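Local coordinates for phosphatidylinositol 4,5-bisphosphate-binding protein SLM1 (Saccharomyces cerevisiae, PDB 4A6K), which binds phosphatidylinositol 4,5-bisphosphate through its PH domain and, together with SLM2, acts as an effector of TORC2 and calcineurin signalling, at the interface of chains A and B. Numbering follows the deposited sequence. Chains: chain A/B, Phosphatidylinositol 4,5-bisphosphate-binding protein SLM1.

The interface of chains A and B. Residues chain A 114-115, 118-119; chain B 7, 112, 115-116.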
loop_
_atom_site.group_PDB
_atom_site.type_symbol
_atom_site.label_atom_id
_atom_site.label_comp_id
_atom_site.label_asym_id
_atom_site.label_seq_id
_atom_site.Cartn_x
_atom_site.Cartn_y
_atom_site.Cartn_z
ATOM N N LYS A 114 0.806 10.750 8.206
ATOM C CA LYS A 114 -0.510 11.301 8.498
ATOM C C LYS A 114 -1.532 10.735 7.517
ATOM O O LYS A 114 -2.605 10.348 7.930
ATOM C CB LYS A 114 -0.449 12.824 8.304
ATOM C CG LYS A 114 -1.829 13.520 8.403
ATOM C CD LYS A 114 -1.669 15.068 8.257
ATOM C CE LYS A 114 -1.215 15.348 6.811
ATOM N NZ LYS A 114 -1.919 16.472 6.140
ATOM N N ILE A 115 -1.196 10.693 6.232
ATOM C CA ILE A 115 -2.133 10.169 5.258
ATOM C C ILE A 115 -2.385 8.677 5.344
ATOM O O ILE A 115 -3.405 8.215 4.807
ATOM C CB ILE A 115 -1.871 10.651 3.773
ATOM C CG1 ILE A 115 -0.592 10.062 3.161
ATOM C CG2 ILE A 115 -1.860 12.212 3.710
ATOM C CD1 ILE A 115 -0.437 10.379 1.712
ATOM N N SER A 118 -5.128 8.194 9.176
ATOM C CA SER A 118 -6.265 9.077 9.349
ATOM C C SER A 118 -7.456 8.364 10.041
ATOM O O SER A 118 -8.317 9.026 10.650
ATOM C CB SER A 118 -6.684 9.669 7.962
ATOM O OG SER A 118 -7.399 8.722 7.198
ATOM N N THR A 119 -7.504 7.036 10.000
ATOM C CA THR A 119 -8.711 6.328 10.540
ATOM C C THR A 119 -8.542 5.790 11.974
ATOM O O THR A 119 -8.721 4.577 12.217
ATOM C CB THR A 119 -9.204 5.200 9.565
ATOM O OG1 THR A 119 -9.168 5.692 8.223
ATOM C CG2 THR A 119 -10.634 4.759 9.869
ATOM N N ILE B 7 -9.282 3.937 2.580
ATOM C CA ILE B 7 -9.658 4.469 3.908
ATOM C C ILE B 7 -11.156 4.292 4.134
ATOM O O ILE B 7 -11.618 3.956 5.248
ATOM C CB ILE B 7 -9.219 5.935 4.002
ATOM C CG1 ILE B 7 -7.683 5.982 3.908
ATOM C CG2 ILE B 7 -9.731 6.650 5.295
ATOM C CD1 ILE B 7 -7.122 7.352 3.557
ATOM N N ASN B 112 -12.213 11.862 8.089
ATOM C CA ASN B 112 -11.079 11.369 7.305
ATOM C C ASN B 112 -10.502 12.398 6.396
ATOM O O ASN B 112 -9.258 12.661 6.373
ATOM C CB ASN B 112 -11.429 10.076 6.549
ATOM C CG ASN B 112 -11.383 8.845 7.485
ATOM O OD1 ASN B 112 -10.311 8.486 7.949
ATOM N ND2 ASN B 112 -12.546 8.292 7.841
ATOM N N ILE B 115 -8.400 15.219 8.063
ATOM C CA ILE B 115 -7.017 14.810 8.360
ATOM C C ILE B 115 -6.182 14.714 7.065
ATOM O O ILE B 115 -5.086 15.242 6.966
ATOM C CB ILE B 115 -7.036 13.488 9.122
ATOM C CG1 ILE B 115 -7.519 13.730 10.564
ATOM C CG2 ILE B 115 -5.606 12.789 9.077
ATOM C CD1 ILE B 115 -7.972 12.450 11.279
ATOM N N LEU B 116 -6.727 14.094 6.029
ATOM C CA LEU B 116 -5.968 13.905 4.799
ATOM C C LEU B 116 -5.558 15.233 4.137
ATOM O O LEU B 116 -4.502 15.307 3.485
ATOM C CB LEU B 116 -6.743 12.996 3.822
ATOM C CG LEU B 116 -6.970 11.601 4.417
ATOM C CD1 LEU B 116 -8.060 10.856 3.667
ATOM C CD2 LEU B 116 -5.637 10.756 4.372
#
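The side-chain amide of B:Asn112 meets A:Ser118 and A:Thr119 at its oxygen edge. A:Ser118 OG donates to B:Asn112 OD1 at 3.0 Å, with a C=O...O angle of 137° and a modest tilt from the amide plane. A:Thr119 OG1 donates to the same B:Asn112 OD1, also at 3.0 Å, but at 129° and tilted roughly twice as far. Both hydroxyls are displaced towards the same face; in projection the serine falls on the CB side of the C=O bond and the threonine on the ND2 side, so the oxygen is gripped by a two-pronged clamp. That face is covered within chain B by B:Ile7, whose CG2 methyl lies 3.5 Å from B:Asn112 CG. The carbonyl oxygen of A:Ser118 is offset towards the opposite face.

The serine hydroxyl reaches the amide because A:Ser118 OG sits between the backbone N and carbonyl carbon (chi1 77°). A:Ser118 CB is then left against B:Ile115, with CB to CG2 at 3.5 Å, a tight carbon contact. B:Leu116 flanks the same CB through CD2. B:Leu116 CD2 also meets A:Ile115 on its backbone side, 3.4 Å from A:Ile115 O, and the two side chains cross at about a right angle.

These contacts describe an end-to-side junction of two PH domains: the C-terminal segment following helix 103-116 of chain A lies against helix 103-117 of chain B, where B:Asn112, B:Ile115 and B:Leu116 share a face. The whole interface departs from exact two-fold symmetry, and the structure alone does not show whether this pairing occurs outside the crystal.

At the margin, A:Lys114 and B:Ile115 run past each other in opposite directions. The lysine chain bends at its last two torsions, and its terminal amine nitrogen NZ makes a weak hydrogen bond, 3.5 Å long, to B:Ile115 O.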